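Local structure of Sodium/calcium exchanger membrane region domain-containing protein (Archaeoglobus fulgidus, 4KPP) at residues A120-R125 with Y264-F269; F48-A53 with A74-Y79; S66-A71 with Y178-A183; A54-M59 with Y196-K201; V44-L49 with G217-M222. The protein is an integral membrane H+/Ca2+ exchanger that binds calcium ions and is thought to move them across the membrane in exchange for protons. One frame throughout, in Å; residues are numbered along the deposited sequence.

Five small, largely apolar contacts join the helices of this membrane bundle. Interactions 2, 4 and 5 all use helix 32-60: interaction 5 meets helix 202-221, interaction 2 the break before helix 76-91, and interaction 4 the short helix 193-199. Interactions 2 and 5 lie side by side and touch through Ile50 and Ile220. Interactions 1 and 5 are buried and built from aliphatic groups; interactions 2, 3 and 4 are only partly buried and bring in Ser51, Ser66 and Ser180, or Thr56 and Cys198. Interaction 4, with exposed Met59, is the one farthest from the centre of the chain. Interactions 1 and 3 tie other helices together, and interaction 1 is nearest the calcium.

Interaction 1 (A120-R125 with Y264-F269); sequences AFIAFR and YFVRRF
Val266 presses one methyl, CG1, against the backbone of helix 96-127 at Ala123. CG1 is 3.7 Å from Ala123 CA, 3.9 Å from Ala123 N and 4.0 Å from Ala123 CB, which makes this the tight part of the contact. Alanine suits the place because its single methyl lets a neighbouring branch come down onto the main chain; the two CA atoms, of Ala123 and Val266, are 6.1 Å apart. Val266 holds CG1 anti to its backbone N (chi1 167°), which turns this methyl toward Ala123. The partners are two helices of the transmembrane bundle, 96-127 and 242-267, the latter near its end, where a Schellman motif closes it with Phe269 as the C-prime residue at positive phi. Val119 and Thr126 extend the surface that receives Val266, and Ser274 of helix 271-285 covers it too. Beside this tight spot the packing is looser: Ile122 offers only CG2, 4.2 Å from Val266 CG1, the two branched side chains meeting at a slant. Beyond them Arg267 is exposed, and its long chain makes no close contact with segment 120-125, as suits a charged residue at the surface. The side chain of Ala123 is about 14 Å from the bound calcium ion.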
# COMPACT_ATOMS: atom_id res chain seq x y z
N ALA A 120 -5.34 -14.72 -0.16
CA ALA A 120 -5.10 -16.03 -0.76
C ALA A 120 -5.86 -17.13 -0.03
O ALA A 120 -6.46 -18.00 -0.66
CB ALA A 120 -3.61 -16.34 -0.81
N PHE A 121 -5.83 -17.09 1.30
CA PHE A 121 -6.53 -18.08 2.12
C PHE A 121 -8.04 -18.06 1.92
O PHE A 121 -8.68 -19.11 1.84
CB PHE A 121 -6.21 -17.89 3.61
CG PHE A 121 -4.91 -18.52 4.03
CD1 PHE A 121 -4.51 -19.73 3.51
CD2 PHE A 121 -4.09 -17.88 4.96
CE1 PHE A 121 -3.31 -20.31 3.90
CE2 PHE A 121 -2.90 -18.46 5.35
CZ PHE A 121 -2.51 -19.67 4.82
N ILE A 122 -8.60 -16.86 1.84
CA ILE A 122 -10.04 -16.71 1.61
C ILE A 122 -10.40 -17.21 0.22
O ILE A 122 -11.43 -17.85 0.03
CB ILE A 122 -10.48 -15.24 1.78
CG1 ILE A 122 -10.25 -14.79 3.23
CG2 ILE A 122 -11.94 -15.07 1.39
CD1 ILE A 122 -10.68 -13.37 3.50
N ALA A 123 -9.53 -16.92 -0.75
CA ALA A 123 -9.71 -17.40 -2.11
C ALA A 123 -9.69 -18.93 -2.16
O ALA A 123 -10.40 -19.54 -2.95
CB ALA A 123 -8.65 -16.82 -3.03
N PHE A 124 -8.86 -19.53 -1.32
CA PHE A 124 -8.78 -20.99 -1.23
C PHE A 124 -10.11 -21.60 -0.82
O PHE A 124 -10.57 -22.57 -1.42
CB PHE A 124 -7.68 -21.41 -0.26
CG PHE A 124 -6.29 -21.10 -0.74
CD1 PHE A 124 -6.01 -21.07 -2.10
CD2 PHE A 124 -5.27 -20.85 0.16
CE1 PHE A 124 -4.73 -20.80 -2.55
CE2 PHE A 124 -3.99 -20.57 -0.29
CZ PHE A 124 -3.72 -20.54 -1.64
N ARG A 125 -10.73 -21.03 0.21
CA ARG A 125 -11.99 -21.54 0.72
C ARG A 125 -13.15 -21.21 -0.21
O ARG A 125 -14.13 -21.95 -0.28
CB ARG A 125 -12.27 -21.00 2.12
N TYR A 264 -13.89 -8.44 -1.11
CA TYR A 264 -15.17 -8.32 -1.81
C TYR A 264 -15.07 -8.90 -3.22
O TYR A 264 -15.96 -9.63 -3.66
CB TYR A 264 -15.60 -6.85 -1.87
CG TYR A 264 -16.75 -6.58 -2.82
CD1 TYR A 264 -18.07 -6.80 -2.43
CD2 TYR A 264 -16.53 -6.08 -4.10
CE1 TYR A 264 -19.12 -6.55 -3.29
CE2 TYR A 264 -17.57 -5.83 -4.96
CZ TYR A 264 -18.87 -6.06 -4.55
OH TYR A 264 -19.91 -5.80 -5.42
N PHE A 265 -13.99 -8.57 -3.92
CA PHE A 265 -13.77 -9.04 -5.28
C PHE A 265 -13.47 -10.54 -5.34
O PHE A 265 -13.74 -11.19 -6.35
CB PHE A 265 -12.65 -8.25 -5.95
CG PHE A 265 -13.11 -6.97 -6.59
CD1 PHE A 265 -14.36 -6.89 -7.19
CD2 PHE A 265 -12.30 -5.85 -6.59
CE1 PHE A 265 -14.79 -5.71 -7.78
CE2 PHE A 265 -12.73 -4.67 -7.18
CZ PHE A 265 -13.97 -4.60 -7.77
N VAL A 266 -12.91 -11.09 -4.27
CA VAL A 266 -12.67 -12.52 -4.19
C VAL A 266 -13.99 -13.29 -4.13
O VAL A 266 -14.19 -14.25 -4.86
CB VAL A 266 -11.80 -12.89 -2.97
CG1 VAL A 266 -11.83 -14.39 -2.72
CG2 VAL A 266 -10.37 -12.42 -3.18
N ARG A 267 -14.89 -12.85 -3.26
CA ARG A 267 -16.19 -13.51 -3.10
C ARG A 267 -17.06 -13.38 -4.35
O ARG A 267 -17.98 -14.17 -4.55
CB ARG A 267 -16.92 -12.97 -1.87
CG ARG A 267 -16.24 -13.27 -0.54
CD ARG A 267 -17.16 -12.91 0.62
NE ARG A 267 -16.50 -13.06 1.92
CZ ARG A 267 -17.09 -12.85 3.09
NH1 ARG A 267 -18.36 -12.46 3.13
NH2 ARG A 267 -16.41 -13.02 4.22
N ARG A 268 -16.77 -12.39 -5.18
CA ARG A 268 -17.46 -12.24 -6.46
C ARG A 268 -16.70 -12.97 -7.56
O ARG A 268 -16.91 -12.71 -8.75
CB ARG A 268 -17.63 -10.76 -6.81
CG ARG A 268 -18.59 -10.01 -5.89
N PHE A 269 -15.81 -13.87 -7.15
CA PHE A 269 -15.06 -14.73 -8.07
C PHE A 269 -14.13 -13.96 -9.01
O PHE A 269 -13.98 -14.32 -10.18
CB PHE A 269 -16.00 -15.65 -8.86
CG PHE A 269 -16.84 -16.54 -7.99
CD1 PHE A 269 -16.40 -17.80 -7.65
CD2 PHE A 269 -18.06 -16.10 -7.50
CE1 PHE A 269 -17.17 -18.62 -6.84
CE2 PHE A 269 -18.83 -16.92 -6.70
CZ PHE A 269 -18.38 -18.18 -6.37

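Interaction 2 (F48-A53 with A74-Y79); sequences FLISWA and AVLPEY
A break in a membrane-spanning segment, between helix 67-73 and helix 76-91, is where Ala74 and Leu76 meet Ser51 and Ile50 of helix 32-60. The closest backbone approach falls at the break itself, with the CA atoms of Ser51 and Ala74 5.6 Å apart. Two small residues make that possible. Ser51 OG lies 4.0 Å from Ala74 CA and 4.1 Å from Ala74 CB, a van der Waals touch with carbon atoms; the hydroxyl itself donates to the carbonyl of Ser47 one turn back in its own helix. With chi1 at -68° the oxygen stands beside the backbone N, the position from which a helical serine can bend back to such a carbonyl. A polar residue can in this way sit within an apolar interface with its hydroxyl already engaged.

The second meeting point is purely aliphatic. Ile50 extends its longer branch, and CD1 reaches Leu76 CD2 at 3.8 Å, the two side chains running at about a right angle to each other. Ile50 is also packed against Phe213, Ala216 and Ile220 of helix 202-221, so Leu76 adds to an apolar cluster already in place.

Val75 is the N-cap of helix 76-91. Pro77 follows in the first turn, where its lack of an N-H costs no helical bond. A short helix and a longer one, joined by a non-helical link where the chain changes direction, with a proline in the first turn of the second, form a broken transmembrane helix, as in other members of the Na+/Ca2+ exchanger family.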
# COMPACT_ATOMS: atom_id res chain seq x y z
N PHE A 48 -12.70 4.59 1.01
CA PHE A 48 -13.67 3.87 0.17
C PHE A 48 -14.26 4.80 -0.88
O PHE A 48 -14.50 4.40 -2.02
CB PHE A 48 -14.80 3.27 1.02
CG PHE A 48 -14.38 2.09 1.86
CD1 PHE A 48 -14.19 0.85 1.28
CD2 PHE A 48 -14.21 2.23 3.23
CE1 PHE A 48 -13.82 -0.24 2.06
CE2 PHE A 48 -13.84 1.15 4.00
CZ PHE A 48 -13.64 -0.09 3.42
N LEU A 49 -14.50 6.05 -0.48
CA LEU A 49 -15.02 7.06 -1.39
C LEU A 49 -14.06 7.26 -2.55
O LEU A 49 -14.47 7.29 -3.71
CB LEU A 49 -15.25 8.39 -0.66
CG LEU A 49 -16.29 8.35 0.47
CD1 LEU A 49 -16.26 9.64 1.28
CD2 LEU A 49 -17.69 8.08 -0.07
N ILE A 50 -12.78 7.39 -2.22
CA ILE A 50 -11.73 7.55 -3.22
C ILE A 50 -11.69 6.36 -4.17
O ILE A 50 -11.58 6.53 -5.38
CB ILE A 50 -10.35 7.77 -2.56
CG1 ILE A 50 -10.25 9.19 -2.02
CG2 ILE A 50 -9.23 7.52 -3.56
CD1 ILE A 50 -8.97 9.48 -1.27
N SER A 51 -11.79 5.16 -3.62
CA SER A 51 -11.78 3.95 -4.44
C SER A 51 -12.99 3.89 -5.36
O SER A 51 -12.87 3.54 -6.53
CB SER A 51 -11.70 2.70 -3.57
OG SER A 51 -10.43 2.63 -2.93
N TRP A 52 -14.16 4.24 -4.82
CA TRP A 52 -15.38 4.32 -5.60
C TRP A 52 -15.23 5.33 -6.73
O TRP A 52 -15.69 5.10 -7.85
CB TRP A 52 -16.57 4.72 -4.72
CG TRP A 52 -17.05 3.63 -3.83
CD1 TRP A 52 -16.71 2.31 -3.89
CD2 TRP A 52 -17.97 3.76 -2.73
NE1 TRP A 52 -17.36 1.61 -2.91
CE2 TRP A 52 -18.13 2.47 -2.18
CE3 TRP A 52 -18.66 4.83 -2.17
CZ2 TRP A 52 -18.97 2.23 -1.09
CZ3 TRP A 52 -19.49 4.59 -1.08
CH2 TRP A 52 -19.64 3.30 -0.56
N ALA A 53 -14.58 6.45 -6.42
CA ALA A 53 -14.33 7.50 -7.40
C ALA A 53 -13.35 7.07 -8.48
O ALA A 53 -13.54 7.36 -9.66
CB ALA A 53 -13.83 8.76 -6.70
N ALA A 74 -5.88 3.66 -4.02
CA ALA A 74 -6.48 2.81 -2.99
C ALA A 74 -5.71 2.84 -1.66
O ALA A 74 -6.23 2.41 -0.63
CB ALA A 74 -6.61 1.38 -3.50
N VAL A 75 -4.48 3.33 -1.69
CA VAL A 75 -3.64 3.38 -0.49
C VAL A 75 -3.16 4.79 -0.18
O VAL A 75 -2.12 4.99 0.43
CB VAL A 75 -2.44 2.41 -0.59
CG1 VAL A 75 -2.93 0.97 -0.63
CG2 VAL A 75 -1.58 2.72 -1.80
N LEU A 76 -3.95 5.77 -0.60
CA LEU A 76 -3.68 7.17 -0.29
C LEU A 76 -3.56 7.47 1.22
O LEU A 76 -2.71 8.28 1.61
CB LEU A 76 -4.73 8.08 -0.94
CG LEU A 76 -4.22 9.28 -1.74
CD1 LEU A 76 -3.11 8.86 -2.69
CD2 LEU A 76 -5.36 9.95 -2.50
N PRO A 77 -4.40 6.85 2.07
CA PRO A 77 -4.21 7.08 3.50
C PRO A 77 -2.81 6.71 4.00
O PRO A 77 -2.30 7.35 4.92
CB PRO A 77 -5.25 6.16 4.14
CG PRO A 77 -6.33 6.09 3.15
CD PRO A 77 -5.66 6.12 1.81
N GLU A 78 -2.19 5.70 3.39
CA GLU A 78 -0.85 5.32 3.79
C GLU A 78 0.16 6.40 3.42
O GLU A 78 1.07 6.71 4.20
CB GLU A 78 -0.45 3.98 3.18
CG GLU A 78 1.04 3.65 3.32
CD GLU A 78 1.54 3.67 4.76
OE1 GLU A 78 2.75 3.91 4.97
OE2 GLU A 78 0.73 3.44 5.68
N TYR A 79 0.00 6.98 2.24
CA TYR A 79 0.88 8.06 1.80
C TYR A 79 0.71 9.29 2.67
O TYR A 79 1.67 10.00 2.96
CB TYR A 79 0.65 8.40 0.33
CG TYR A 79 1.30 7.41 -0.61
CD1 TYR A 79 0.75 6.15 -0.82
CD2 TYR A 79 2.47 7.74 -1.29
CE1 TYR A 79 1.35 5.25 -1.67
CE2 TYR A 79 3.07 6.84 -2.15
CZ TYR A 79 2.50 5.59 -2.33
OH TYR A 79 3.10 4.69 -3.18

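Interaction 3 (S66-A71 with Y178-A183); sequences SLAIVA and YLSTKA
No ring or other flat side chain lies between Ser180 and its partners Ser66 and Ala68; neither a face nor an edge is used, and the meeting is one of small tetrahedral groups. Ser180 supplies the central atom. Its OG is 3.6 Å from Ala68 CB and 4.0 Å from Ser66 CB, while Ser180 CB follows at 4.2 Å from Ala68 CB. The hydroxyl swings away from its own backbone N, with chi1 at -172°, and this extends it from helix 163-182 toward the start of helix 67-73.

Ser66 has a separate task there. It is the N-cap of helix 67-73, and its OG accepts a bond from Ile69 N at 3.2 Å, with an N-H...O angle of 157°. Serine fits the N-cap because its short side chain can fold back to an amide that has no helical carbonyl before it. The oxygen is held over its own helix, and the two serine OG atoms, of Ser66 and Ser180, remain 4.0 Å apart, too far to bond. Ala68 suits the adjoining place as a compact apolar group, its methyl packed also by Tyr176, Ile177 and Ser280. The backbones come nearest at Ser66 and Thr181, whose CA atoms are 6.0 Å apart.

The contact thus contains two hydroxyls yet rests on van der Waals packing between small groups: the Ser66 hydroxyl serves the helix start, while that of Ser180 meets its neighbours across the contact by packing.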
# COMPACT_ATOMS: atom_id res chain seq x y z
N SER A 66 -5.01 3.57 -15.30
CA SER A 66 -4.56 2.19 -15.33
C SER A 66 -4.86 1.52 -14.00
O SER A 66 -5.11 2.19 -13.00
CB SER A 66 -3.06 2.12 -15.59
OG SER A 66 -2.34 2.63 -14.49
N LEU A 67 -4.82 0.19 -13.99
CA LEU A 67 -5.07 -0.58 -12.77
C LEU A 67 -4.02 -0.24 -11.72
O LEU A 67 -4.30 -0.28 -10.52
CB LEU A 67 -5.07 -2.08 -13.08
CG LEU A 67 -5.73 -3.03 -12.07
CD1 LEU A 67 -6.26 -4.25 -12.79
CD2 LEU A 67 -4.76 -3.43 -10.97
N ALA A 68 -2.82 0.10 -12.17
CA ALA A 68 -1.74 0.47 -11.26
C ALA A 68 -2.07 1.77 -10.54
O ALA A 68 -1.85 1.90 -9.33
CB ALA A 68 -0.43 0.60 -12.02
N ILE A 69 -2.61 2.74 -11.28
CA ILE A 69 -2.98 4.03 -10.71
C ILE A 69 -4.12 3.91 -9.71
O ILE A 69 -4.10 4.55 -8.65
CB ILE A 69 -3.30 5.07 -11.81
CG1 ILE A 69 -2.02 5.81 -12.23
CG2 ILE A 69 -4.33 6.08 -11.33
CD1 ILE A 69 -2.26 6.97 -13.17
N VAL A 70 -5.12 3.08 -10.02
CA VAL A 70 -6.23 2.89 -9.10
C VAL A 70 -5.76 2.12 -7.86
O VAL A 70 -6.36 2.24 -6.79
CB VAL A 70 -7.44 2.18 -9.75
CG1 VAL A 70 -7.73 2.78 -11.12
CG2 VAL A 70 -7.22 0.68 -9.85
N ALA A 71 -4.69 1.35 -8.00
CA ALA A 71 -4.11 0.63 -6.87
C ALA A 71 -3.34 1.59 -5.98
O ALA A 71 -3.20 1.36 -4.77
CB ALA A 71 -3.22 -0.50 -7.36
N TYR A 178 4.09 4.17 -16.77
CA TYR A 178 4.14 4.38 -18.22
C TYR A 178 3.96 3.08 -19.00
O TYR A 178 3.25 3.04 -20.00
CB TYR A 178 5.45 5.06 -18.61
CG TYR A 178 5.70 5.10 -20.10
CD1 TYR A 178 5.00 5.97 -20.92
CD2 TYR A 178 6.64 4.26 -20.69
CE1 TYR A 178 5.23 6.01 -22.29
CE2 TYR A 178 6.87 4.29 -22.05
CZ TYR A 178 6.17 5.17 -22.84
OH TYR A 178 6.40 5.19 -24.20
N LEU A 179 4.61 2.01 -18.53
CA LEU A 179 4.52 0.71 -19.18
C LEU A 179 3.19 0.03 -18.89
O LEU A 179 2.75 -0.84 -19.65
CB LEU A 179 5.67 -0.19 -18.75
CG LEU A 179 7.07 0.20 -19.23
CD1 LEU A 179 8.09 -0.84 -18.78
CD2 LEU A 179 7.10 0.36 -20.75
N SER A 180 2.56 0.42 -17.79
CA SER A 180 1.29 -0.16 -17.38
C SER A 180 0.15 0.35 -18.26
O SER A 180 -0.91 -0.25 -18.34
CB SER A 180 1.00 0.13 -15.91
OG SER A 180 -0.13 -0.59 -15.45
N THR A 181 0.39 1.48 -18.92
CA THR A 181 -0.58 2.08 -19.82
C THR A 181 -0.53 1.39 -21.19
O THR A 181 -1.55 1.26 -21.87
CB THR A 181 -0.35 3.59 -20.00
OG1 THR A 181 -0.25 4.22 -18.71
CG2 THR A 181 -1.48 4.24 -20.78
N LYS A 182 0.66 0.94 -21.57
CA LYS A 182 0.85 0.27 -22.86
C LYS A 182 0.48 -1.21 -22.78
O LYS A 182 0.39 -1.89 -23.81
CB LYS A 182 2.30 0.42 -23.33
N ALA A 183 0.26 -1.70 -21.57
CA ALA A 183 -0.11 -3.10 -21.37
C ALA A 183 -1.61 -3.29 -21.57
O ALA A 183 -2.41 -2.41 -21.25
CB ALA A 183 0.31 -3.57 -19.99

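Interaction 4 (A54-M59 with Y196-K201); sequences AETAEM and YLCSLK
Thr56 meets Leu197 and Cys198 with its two branches spread by a chi1 of -56°, which points CG2 away from the backbone N and leaves OG1 on the side of the preceding turn. Leu197 fits against both: its CB is 3.6 Å from Thr56 OG1 and 3.6 Å from Thr56 CG2, and its CD1 comes to 3.3 Å from the same OG1. The two side chains cross at about a right angle. These are contacts with carbon; the hydrogen bond of OG1 goes to the carbonyl of Trp52 one turn earlier, and threonine therefore behaves here almost as a branched aliphatic residue.

One turn along helix 32-60, Met59 stands over Cys198. The methionine chain leaves the backbone extended and bends at chi2 (64°), and its near part does the touching: CG is 3.7 Å from Cys198 SG and CB 3.8 Å. That sulfur also lies 4.0 Å from Thr56 CG2, so it touches both residues of helix 32-60; a small, polarisable thiol suits such a spot. Arg205 and Val209 of helix 202-221 close around Thr56 as well, while Met59 is exposed.

Chemically, then, the end of helix 32-60 is joined to short helix 193-199 by apolar and sulfur contacts, with a hydroxyl whose hydrogen bond is spent inside its own helix.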
# COMPACT_ATOMS: atom_id res chain seq x y z
N ALA A 54 -12.29 6.37 -8.07
CA ALA A 54 -11.25 5.93 -8.99
C ALA A 54 -11.76 4.85 -9.94
O ALA A 54 -11.34 4.77 -11.09
CB ALA A 54 -10.04 5.42 -8.22
N GLU A 55 -12.67 4.01 -9.45
CA GLU A 55 -13.21 2.91 -10.23
C GLU A 55 -14.21 3.40 -11.28
O GLU A 55 -14.34 2.80 -12.35
CB GLU A 55 -13.87 1.87 -9.32
CG GLU A 55 -12.87 1.04 -8.53
CD GLU A 55 -13.53 0.22 -7.43
OE1 GLU A 55 -14.66 0.57 -7.02
OE2 GLU A 55 -12.91 -0.77 -6.98
N THR A 56 -14.90 4.49 -10.97
CA THR A 56 -15.82 5.10 -11.91
C THR A 56 -15.04 5.78 -13.03
O THR A 56 -15.37 5.64 -14.21
CB THR A 56 -16.71 6.14 -11.22
OG1 THR A 56 -17.40 5.53 -10.13
CG2 THR A 56 -17.72 6.73 -12.19
N ALA A 57 -13.99 6.50 -12.64
CA ALA A 57 -13.12 7.17 -13.60
C ALA A 57 -12.41 6.15 -14.49
O ALA A 57 -12.12 6.43 -15.66
CB ALA A 57 -12.10 8.04 -12.87
N GLU A 58 -12.13 4.98 -13.94
CA GLU A 58 -11.45 3.92 -14.69
C GLU A 58 -12.37 3.32 -15.75
O GLU A 58 -11.94 3.01 -16.86
CB GLU A 58 -10.94 2.83 -13.75
CG GLU A 58 -10.13 1.74 -14.45
CD GLU A 58 -9.68 0.65 -13.50
OE1 GLU A 58 -10.09 0.67 -12.33
OE2 GLU A 58 -8.90 -0.23 -13.94
N MET A 59 -13.64 3.16 -15.40
CA MET A 59 -14.64 2.65 -16.33
C MET A 59 -14.94 3.71 -17.40
O MET A 59 -15.18 3.39 -18.56
CB MET A 59 -15.92 2.27 -15.59
CG MET A 59 -16.99 1.64 -16.47
SD MET A 59 -16.49 0.05 -17.17
CE MET A 59 -17.99 -0.43 -18.03
N TYR A 196 -23.65 2.76 -10.15
CA TYR A 196 -24.61 3.85 -10.05
C TYR A 196 -24.03 5.15 -10.59
O TYR A 196 -24.72 5.93 -11.25
CB TYR A 196 -25.07 4.03 -8.60
CG TYR A 196 -25.60 5.42 -8.27
CD1 TYR A 196 -26.75 5.91 -8.88
CD2 TYR A 196 -24.96 6.22 -7.34
CE1 TYR A 196 -27.24 7.17 -8.57
CE2 TYR A 196 -25.43 7.48 -7.03
CZ TYR A 196 -26.57 7.95 -7.64
OH TYR A 196 -27.05 9.20 -7.33
N LEU A 197 -22.75 5.40 -10.31
CA LEU A 197 -22.09 6.59 -10.82
C LEU A 197 -21.95 6.54 -12.34
O LEU A 197 -22.08 7.55 -13.02
CB LEU A 197 -20.73 6.79 -10.14
CG LEU A 197 -20.79 7.08 -8.64
CD1 LEU A 197 -19.40 7.16 -8.03
CD2 LEU A 197 -21.58 8.36 -8.37
N CYS A 198 -21.69 5.35 -12.87
CA CYS A 198 -21.60 5.17 -14.32
C CYS A 198 -22.95 5.30 -15.02
O CYS A 198 -23.00 5.50 -16.24
CB CYS A 198 -20.96 3.81 -14.66
SG CYS A 198 -19.17 3.75 -14.41
N SER A 199 -24.03 5.19 -14.26
CA SER A 199 -25.37 5.27 -14.84
C SER A 199 -25.77 6.71 -15.14
O SER A 199 -26.64 6.97 -15.97
CB SER A 199 -26.40 4.63 -13.90
OG SER A 199 -26.62 5.43 -12.75
N LEU A 200 -25.12 7.65 -14.46
CA LEU A 200 -25.41 9.07 -14.63
C LEU A 200 -24.84 9.60 -15.94
O LEU A 200 -23.84 9.08 -16.45
CB LEU A 200 -24.83 9.86 -13.45
CG LEU A 200 -25.27 9.37 -12.07
CD1 LEU A 200 -24.58 10.18 -10.98
CD2 LEU A 200 -26.78 9.44 -11.93
N LYS A 201 -25.47 10.65 -16.47
CA LYS A 201 -24.98 11.29 -17.69
C LYS A 201 -23.56 11.82 -17.47
O LYS A 201 -23.18 12.14 -16.34
CB LYS A 201 -25.92 12.41 -18.15
CG LYS A 201 -26.00 13.59 -17.20

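Interaction 5 (V44-L49 with G217-M222); sequences VSASFL and GFTILM
Ala46 faces Thr219 and Ile220 in a buried helix-to-helix contact of the transmembrane bundle, between helix 32-60 and helix 202-221. A single methyl makes the whole approach from one side. Ala46 CB is 4.1 Å from both CB and CG2 of Thr219 and also touches Ile220, so it rests against two consecutive residues of the other helix. The CA atoms of Ala46 and Thr219 are 6.6 Å apart; Ala216, one turn before Ile220, meets the same methyl and is as small, so that little more than CB groups separates the two main chains here.

The partners adopt conformations that present carbon to it. In Thr219, chi1 of -67° turns OG1 back to the carbonyl of Phe215, to which it is hydrogen-bonded, and leaves CG2 to pack on the alanine: a polar residue made compatible with a buried apolar seam. Ile220 has its CB beside rather than in front of the opposite helix. Its longer branch makes up the difference: with chi1 at -69°, CG1 points away from the carbonyl carbon of its own residue and leans in toward helix 32-60, where it meets Ala46 CB at 3.8 Å.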
# COMPACT_ATOMS: atom_id res chain seq x y z
N VAL A 44 -10.55 6.08 6.96
CA VAL A 44 -10.99 4.83 6.36
C VAL A 44 -12.20 5.06 5.44
O VAL A 44 -12.25 4.53 4.33
CB VAL A 44 -11.34 3.78 7.44
CG1 VAL A 44 -12.05 2.58 6.85
CG2 VAL A 44 -10.07 3.35 8.18
N SER A 45 -13.15 5.86 5.90
CA SER A 45 -14.35 6.18 5.13
C SER A 45 -14.01 6.89 3.83
O SER A 45 -14.47 6.50 2.75
CB SER A 45 -15.30 7.04 5.96
OG SER A 45 -15.51 6.44 7.23
N ALA A 46 -13.20 7.94 3.94
CA ALA A 46 -12.77 8.70 2.77
C ALA A 46 -12.01 7.81 1.78
O ALA A 46 -12.01 8.08 0.58
CB ALA A 46 -11.91 9.88 3.20
N SER A 47 -11.38 6.76 2.28
CA SER A 47 -10.64 5.83 1.43
C SER A 47 -11.55 5.03 0.50
O SER A 47 -11.21 4.81 -0.66
CB SER A 47 -9.78 4.89 2.27
OG SER A 47 -9.04 4.02 1.44
N PHE A 48 -12.70 4.59 1.01
CA PHE A 48 -13.67 3.87 0.17
C PHE A 48 -14.26 4.80 -0.88
O PHE A 48 -14.50 4.40 -2.02
CB PHE A 48 -14.80 3.27 1.02
CG PHE A 48 -14.38 2.09 1.86
CD1 PHE A 48 -14.19 0.85 1.28
CD2 PHE A 48 -14.21 2.23 3.23
CE1 PHE A 48 -13.82 -0.24 2.06
CE2 PHE A 48 -13.84 1.15 4.00
CZ PHE A 48 -13.64 -0.09 3.42
N LEU A 49 -14.50 6.05 -0.48
CA LEU A 49 -15.02 7.06 -1.39
C LEU A 49 -14.06 7.26 -2.55
O LEU A 49 -14.47 7.29 -3.71
CB LEU A 49 -15.25 8.39 -0.66
CG LEU A 49 -16.29 8.35 0.47
CD1 LEU A 49 -16.26 9.64 1.28
CD2 LEU A 49 -17.69 8.08 -0.07
N GLY A 217 -10.38 13.55 -0.33
CA GLY A 217 -9.02 14.03 -0.24
C GLY A 217 -8.88 15.11 0.82
O GLY A 217 -7.90 15.13 1.57
N PHE A 218 -9.85 16.01 0.87
CA PHE A 218 -9.89 17.05 1.89
C PHE A 218 -10.00 16.44 3.28
O PHE A 218 -9.29 16.84 4.20
CB PHE A 218 -11.06 18.00 1.64
CG PHE A 218 -11.33 18.95 2.78
CD1 PHE A 218 -10.54 20.08 2.96
CD2 PHE A 218 -12.39 18.73 3.65
CE1 PHE A 218 -10.79 20.96 4.00
CE2 PHE A 218 -12.64 19.61 4.69
CZ PHE A 218 -11.84 20.72 4.86
N THR A 219 -10.89 15.46 3.42
CA THR A 219 -11.12 14.79 4.69
C THR A 219 -9.85 14.12 5.22
O THR A 219 -9.50 14.27 6.39
CB THR A 219 -12.24 13.76 4.58
OG1 THR A 219 -13.48 14.43 4.34
CG2 THR A 219 -12.36 12.94 5.85
N ILE A 220 -9.17 13.38 4.35
CA ILE A 220 -7.92 12.73 4.73
C ILE A 220 -6.87 13.72 5.24
O ILE A 220 -6.27 13.51 6.29
CB ILE A 220 -7.35 11.90 3.55
CG1 ILE A 220 -8.25 10.70 3.27
CG2 ILE A 220 -5.93 11.45 3.85
CD1 ILE A 220 -7.77 9.82 2.14
N LEU A 221 -6.69 14.82 4.51
CA LEU A 221 -5.70 15.83 4.89
C LEU A 221 -6.06 16.52 6.21
O LEU A 221 -5.19 17.00 6.92
CB LEU A 221 -5.51 16.86 3.77
CG LEU A 221 -5.03 16.29 2.43
CD1 LEU A 221 -4.96 17.38 1.36
CD2 LEU A 221 -3.70 15.57 2.57
N MET A 222 -7.36 16.57 6.52
CA MET A 222 -7.83 17.18 7.76
C MET A 222 -7.93 16.16 8.90
O MET A 222 -8.42 16.48 9.98
CB MET A 222 -9.19 17.85 7.56
CG MET A 222 -9.19 18.97 6.53
SD MET A 222 -8.20 20.40 7.04
CE MET A 222 -9.10 20.90 8.50